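Local coordinates for aldehyde dehydrogenase 21 (Physcomitrella patens subsp. patens, PDB 5MZ8) that oxidises succinic semialdehyde to succinate with NADP(+) as the nucleotide cofactor, as an aldehyde dehydrogenase built from identical chains, at the interface of chains A and B and the interface of chains A and C. Residues are numbered along the deposited sequence; one frame, centred on the assembly and turned at random. Chains: chain A/B/C, aldehyde dehydrogenase 21.

Contact 1 and contact 2 lie about 44 Å apart, centre to centre, and join chain A to two different copies of the enzyme. They share helix 451-460: in chain A it receives the C-terminal tail of chain B in contact 1, while in chain C it offers a phenylalanine to strand 502-510 of chain A in contact 2. In every chain that strand runs on to the C-terminal tail; that of chain A serves the symmetry twin of contact 1. The contact centres are about 27 and 28 Å from A:Glu285, the predicted active-site glutamate, so a role in assembly is more likely than a direct one in catalysis.

Contact 1: the interface of chains A and B. Residues chain A 428, 452-453, 455-456; chain B 513-515.
With CG swung beside its backbone N (chi1 -64°), B:Leu515 points both methyls at chain A, while A:Tyr456, its CG opposite the backbone N (chi1 179°), turns one ring face to meet CD1, and CD2 is aimed at A:Lys453. The site is a C-terminal tail docked on a helix: residues B:Gly513 to B:Leu515, the last of the chain, lie across helix 451-460 of chain A, with A:Phe428 from helix 428-436 at one end. This docking probably helps to hold chains A and B together in the four-chain assembly. B:Leu515 buries 67 Å², more than any other residue here. Its CD1 methyl stands over the tyrosine ring, 3.7 Å from the centroid of A:Tyr456 and displaced toward the rim, a CH-pi contact in which the leucine branch and the ring cross at about a right angle. The same methyl reaches the ring carbon CD2 of A:Phe428 at 3.7 Å. The other branch, CD2, rests on the aliphatic CG of A:Lys453, also 3.7 Å away, and that CG in turn lies against a face of the A:Phe428 ring. One lysine methylene thus backs both the leucine and the phenylalanine, while the rest of its extended chain carries NZ away from the leucine.

Polar contacts farther up the tail probably help to fix its register. The amide N of B:Gly513 donates to OD1, the carboxamide oxygen of A:Asn452, over 2.9 Å in a nearly straight bond (173° at the hydrogen), with the donor tilted somewhat from the carbonyl plane. The carbonyl oxygen of B:Thr514 sits above the face of that carboxamide, 3.2 Å from A:Asn452 CG, so the flat group is pinned at its oxygen and covered on one side. B:Gly513 lies close to the helix, its CA 3.9 Å from CB of A:Phe455. Its carbonyl O lies in the plane of the tyrosine ring at the edge, 3.6 Å from A:Tyr456 CD2.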
ATOM      1  N   PHE A 428     -19.055  16.547 -27.615  1.00 32.83           N
ATOM      2  CA  PHE A 428     -18.516  16.275 -26.280  1.00 30.60           C
ATOM      3  C   PHE A 428     -16.977  16.347 -26.212  1.00 34.12           C
ATOM      4  O   PHE A 428     -16.445  16.924 -25.257  1.00 33.69           O
ATOM      5  CB  PHE A 428     -19.052  14.939 -25.725  1.00 30.90           C
ATOM      6  CG  PHE A 428     -18.467  14.564 -24.384  1.00 31.14           C
ATOM      7  CD1 PHE A 428     -18.943  15.142 -23.211  1.00 33.13           C
ATOM      8  CD2 PHE A 428     -17.422  13.642 -24.291  1.00 32.02           C
ATOM      9  CE1 PHE A 428     -18.389  14.806 -21.971  1.00 33.11           C
ATOM     10  CE2 PHE A 428     -16.855  13.324 -23.053  1.00 33.86           C
ATOM     11  CZ  PHE A 428     -17.350  13.901 -21.901  1.00 31.49           C
ATOM     12  N   ASN A 452     -18.714   5.814 -20.623  1.00 29.32           N
ATOM     13  CA  ASN A 452     -17.533   6.155 -21.418  1.00 28.93           C
ATOM     14  C   ASN A 452     -17.175   7.632 -21.390  1.00 31.89           C
ATOM     15  O   ASN A 452     -15.994   7.938 -21.289  1.00 31.19           O
ATOM     16  CB  ASN A 452     -17.666   5.643 -22.833  1.00 31.70           C
ATOM     17  CG  ASN A 452     -17.568   4.144 -22.864  1.00 51.05           C
ATOM     18  OD1 ASN A 452     -16.655   3.551 -22.273  1.00 38.67           O
ATOM     19  ND2 ASN A 452     -18.547   3.496 -23.484  1.00 45.47           N
ATOM     20  N   LYS A 453     -18.174   8.531 -21.403  1.00 28.66           N
ATOM     21  CA  LYS A 453     -17.968   9.984 -21.307  1.00 28.22           C
ATOM     22  C   LYS A 453     -17.317  10.346 -19.976  1.00 32.52           C
ATOM     23  O   LYS A 453     -16.364  11.116 -19.957  1.00 31.13           O
ATOM     24  CB  LYS A 453     -19.290  10.746 -21.495  1.00 29.71           C
ATOM     25  CG  LYS A 453     -19.726  10.761 -22.950  1.00 29.17           C
ATOM     26  CD  LYS A 453     -21.005  11.507 -23.175  1.00 31.11           C
ATOM     27  CE  LYS A 453     -21.294  11.568 -24.653  1.00 44.35           C
ATOM     28  NZ  LYS A 453     -22.657  12.082 -24.911  1.00 55.78           N
ATOM     29  N   PHE A 455     -15.387   8.392 -17.968  1.00 30.82           N
ATOM     30  CA  PHE A 455     -13.999   7.947 -17.904  1.00 30.43           C
ATOM     31  C   PHE A 455     -13.121   8.589 -18.984  1.00 33.75           C
ATOM     32  O   PHE A 455     -11.912   8.699 -18.768  1.00 33.48           O
ATOM     33  CB  PHE A 455     -13.906   6.415 -17.868  1.00 32.61           C
ATOM     34  CG  PHE A 455     -14.324   5.886 -16.506  1.00 34.27           C
ATOM     35  CD1 PHE A 455     -13.411   5.805 -15.459  1.00 37.73           C
ATOM     36  CD2 PHE A 455     -15.645   5.541 -16.253  1.00 37.06           C
ATOM     37  CE1 PHE A 455     -13.803   5.328 -14.196  1.00 38.83           C
ATOM     38  CE2 PHE A 455     -16.042   5.081 -14.985  1.00 40.20           C
ATOM     39  CZ  PHE A 455     -15.120   4.983 -13.964  1.00 37.87           C
ATOM     40  N   TYR A 456     -13.716   9.089 -20.088  1.00 30.59           N
ATOM     41  CA  TYR A 456     -12.999   9.862 -21.114  1.00 29.84           C
ATOM     42  C   TYR A 456     -12.590  11.198 -20.465  1.00 34.13           C
ATOM     43  O   TYR A 456     -11.448  11.634 -20.627  1.00 35.82           O
ATOM     44  CB  TYR A 456     -13.889  10.121 -22.347  1.00 30.74           C
ATOM     45  CG  TYR A 456     -13.216  10.944 -23.429  1.00 32.25           C
ATOM     46  CD1 TYR A 456     -13.303  12.337 -23.434  1.00 34.17           C
ATOM     47  CD2 TYR A 456     -12.504  10.331 -24.457  1.00 32.40           C
ATOM     48  CE1 TYR A 456     -12.673  13.099 -24.416  1.00 33.37           C
ATOM     49  CE2 TYR A 456     -11.872  11.085 -25.445  1.00 32.69           C
ATOM     50  CZ  TYR A 456     -11.959  12.467 -25.420  1.00 37.28           C
ATOM     51  OH  TYR A 456     -11.334  13.220 -26.383  1.00 37.23           O
TER
ATOM     52  N   GLY B 513     -14.015   4.293 -21.330  1.00 38.89           N
ATOM     53  CA  GLY B 513     -13.475   5.614 -21.612  1.00 37.48           C
ATOM     54  C   GLY B 513     -13.266   5.833 -23.098  1.00 41.35           C
ATOM     55  O   GLY B 513     -12.815   6.903 -23.508  1.00 41.27           O
ATOM     56  N   THR B 514     -13.581   4.817 -23.917  1.00 37.38           N
ATOM     57  CA  THR B 514     -13.508   4.877 -25.377  1.00 37.26           C
ATOM     58  C   THR B 514     -14.887   5.332 -25.863  1.00 41.56           C
ATOM     59  O   THR B 514     -15.899   4.699 -25.563  1.00 41.04           O
ATOM     60  CB  THR B 514     -13.112   3.496 -25.966  1.00 45.31           C
ATOM     61  OG1 THR B 514     -11.858   3.088 -25.425  1.00 47.61           O
ATOM     62  CG2 THR B 514     -13.021   3.496 -27.490  1.00 40.68           C
ATOM     63  N   LEU B 515     -14.917   6.435 -26.591  1.00 40.10           N
ATOM     64  CA  LEU B 515     -16.139   7.011 -27.143  1.00 44.57           C
ATOM     65  C   LEU B 515     -16.389   6.522 -28.578  1.00 66.85           C
ATOM     66  O   LEU B 515     -15.402   6.255 -29.303  1.00 70.76           O
ATOM     67  CB  LEU B 515     -16.058   8.550 -27.115  1.00 44.43           C
ATOM     68  CG  LEU B 515     -15.977   9.216 -25.745  1.00 47.62           C
ATOM     69  CD1 LEU B 515     -15.822  10.707 -25.895  1.00 47.43           C
ATOM     70  CD2 LEU B 515     -17.208   8.928 -24.918  1.00 48.92           C
ATOM     71  OXT LEU B 515     -17.572   6.433 -28.979  1.00 85.39           O
TER

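Contact 2: the interface of chains A and C. Residues chain A 173, 175, 505-507; chain C 458, 465-466.
C:Phe458 pushes its ring against strand 502-510 of chain A in the strand-exchange interface characteristic of aldehyde dehydrogenases, where a strand of one subunit joins a sheet of its partner. The phenylalanine buries 85 Å², far more than its neighbours. Its CG lies opposite the backbone N (chi1 -177°), which carries the ring out from helix 451-460 toward chain A. CB of A:Leu507 stands over the middle of one face, 3.6 Å from the ring centroid, in a CH-pi contact. The far end of the ring reaches strand 170-178: CZ packs on CB of A:Lys175 at 3.6 Å, and CE2 on the CG2 methyl of A:Ile173 at 3.9 Å.

A:Lys505 runs past the same ring in the opposite direction. Its methylenes lie along the rim, with CD 3.8 Å from C:Phe458 CD1, and a bend at chi3 (-64°) brings NZ back to the backbone carbonyl O of C:Phe458 for a 2.9 Å hydrogen bond. This carbonyl belongs to the last turns of the helix, so the lysine's charge would probably be favoured by the helix dipole.

A:Leu507 also touches strand 465-468 of chain C, its CD1 methyl 3.8 Å from CG1 of C:Val466. Alongside, the two strands pair in parallel, and the amide N of C:Val466 donates to the carbonyl O of A:Val506 at 2.8 Å.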
ATOM      1  N   ILE A 173      14.881  -1.201   5.094  1.00 27.23           N
ATOM      2  CA  ILE A 173      13.773  -0.666   5.888  1.00 27.37           C
ATOM      3  C   ILE A 173      13.649   0.764   5.420  1.00 29.86           C
ATOM      4  O   ILE A 173      14.578   1.544   5.611  1.00 28.35           O
ATOM      5  CB  ILE A 173      13.960  -0.757   7.429  1.00 30.63           C
ATOM      6  CG1 ILE A 173      13.977  -2.228   7.911  1.00 32.00           C
ATOM      7  CG2 ILE A 173      12.843   0.037   8.131  1.00 29.32           C
ATOM      8  CD1 ILE A 173      14.582  -2.456   9.296  1.00 39.41           C
ATOM      9  N   LYS A 175      11.776   4.261   5.861  1.00 27.79           N
ATOM     10  CA  LYS A 175      11.033   4.993   6.885  1.00 27.37           C
ATOM     11  C   LYS A 175      11.005   6.468   6.525  1.00 31.52           C
ATOM     12  O   LYS A 175      11.939   6.959   5.901  1.00 31.39           O
ATOM     13  CB  LYS A 175      11.711   4.788   8.252  1.00 30.48           C
ATOM     14  CG  LYS A 175      10.813   4.963   9.461  1.00 47.02           C
ATOM     15  CD  LYS A 175      11.388   4.230  10.655  1.00 53.66           C
ATOM     16  CE  LYS A 175      11.863   5.142  11.752  1.00 59.47           C
ATOM     17  NZ  LYS A 175      12.361   4.356  12.915  1.00 69.80           N
ATOM     18  N   LYS A 505      14.045   7.779   4.073  1.00 23.57           N
ATOM     19  CA  LYS A 505      15.349   7.269   4.487  1.00 22.23           C
ATOM     20  C   LYS A 505      15.289   5.766   4.434  1.00 23.61           C
ATOM     21  O   LYS A 505      14.336   5.172   4.925  1.00 23.43           O
ATOM     22  CB  LYS A 505      15.736   7.738   5.898  1.00 25.03           C
ATOM     23  CG  LYS A 505      17.241   7.607   6.190  1.00 23.61           C
ATOM     24  CD  LYS A 505      17.602   7.859   7.665  1.00 28.03           C
ATOM     25  CE  LYS A 505      17.293   9.279   8.072  1.00 25.00           C
ATOM     26  NZ  LYS A 505      17.664   9.628   9.469  1.00 25.67           N
ATOM     27  N   VAL A 506      16.309   5.140   3.845  1.00 20.28           N
ATOM     28  CA  VAL A 506      16.403   3.686   3.775  1.00 19.89           C
ATOM     29  C   VAL A 506      17.597   3.187   4.611  1.00 26.63           C
ATOM     30  O   VAL A 506      18.696   3.740   4.526  1.00 26.21           O
ATOM     31  CB  VAL A 506      16.403   3.147   2.297  1.00 22.77           C
ATOM     32  CG1 VAL A 506      17.628   3.628   1.495  1.00 21.87           C
ATOM     33  CG2 VAL A 506      16.269   1.621   2.247  1.00 22.49           C
ATOM     34  N   LEU A 507      17.372   2.134   5.404  1.00 24.34           N
ATOM     35  CA  LEU A 507      18.415   1.439   6.150  1.00 24.25           C
ATOM     36  C   LEU A 507      18.716   0.210   5.289  1.00 28.53           C
ATOM     37  O   LEU A 507      17.880  -0.684   5.217  1.00 28.26           O
ATOM     38  CB  LEU A 507      17.950   1.029   7.579  1.00 23.23           C
ATOM     39  CG  LEU A 507      18.978   0.308   8.460  1.00 27.40           C
ATOM     40  CD1 LEU A 507      20.183   1.212   8.808  1.00 26.53           C
ATOM     41  CD2 LEU A 507      18.328  -0.233   9.734  1.00 27.49           C
TER
ATOM     42  N   PHE C 458      20.315   4.879  12.134  1.00 24.42           N
ATOM     43  CA  PHE C 458      19.214   5.009  11.175  1.00 23.72           C
ATOM     44  C   PHE C 458      18.372   6.245  11.523  1.00 29.25           C
ATOM     45  O   PHE C 458      18.049   7.031  10.642  1.00 30.05           O
ATOM     46  CB  PHE C 458      18.352   3.729  11.159  1.00 24.40           C
ATOM     47  CG  PHE C 458      17.209   3.698  10.166  1.00 25.61           C
ATOM     48  CD1 PHE C 458      17.325   4.309   8.921  1.00 27.76           C
ATOM     49  CD2 PHE C 458      16.046   2.985  10.442  1.00 27.72           C
ATOM     50  CE1 PHE C 458      16.279   4.258   7.997  1.00 28.57           C
ATOM     51  CE2 PHE C 458      15.002   2.930   9.510  1.00 30.13           C
ATOM     52  CZ  PHE C 458      15.130   3.570   8.293  1.00 27.88           C
ATOM     53  N   GLY C 465      20.175   7.612   2.837  1.00 23.72           N
ATOM     54  CA  GLY C 465      20.437   6.190   2.997  1.00 22.79           C
ATOM     55  C   GLY C 465      21.497   5.889   4.032  1.00 27.47           C
ATOM     56  O   GLY C 465      22.564   6.503   4.013  1.00 25.69           O
ATOM     57  N   VAL C 466      21.207   4.946   4.951  1.00 25.28           N
ATOM     58  CA  VAL C 466      22.160   4.492   5.965  1.00 25.32           C
ATOM     59  C   VAL C 466      22.492   3.072   5.564  1.00 29.32           C
ATOM     60  O   VAL C 466      21.581   2.262   5.403  1.00 28.80           O
ATOM     61  CB  VAL C 466      21.615   4.582   7.415  1.00 30.10           C
ATOM     62  CG1 VAL C 466      22.634   4.067   8.422  1.00 29.89           C
ATOM     63  CG2 VAL C 466      21.188   6.008   7.775  1.00 30.08           C
TER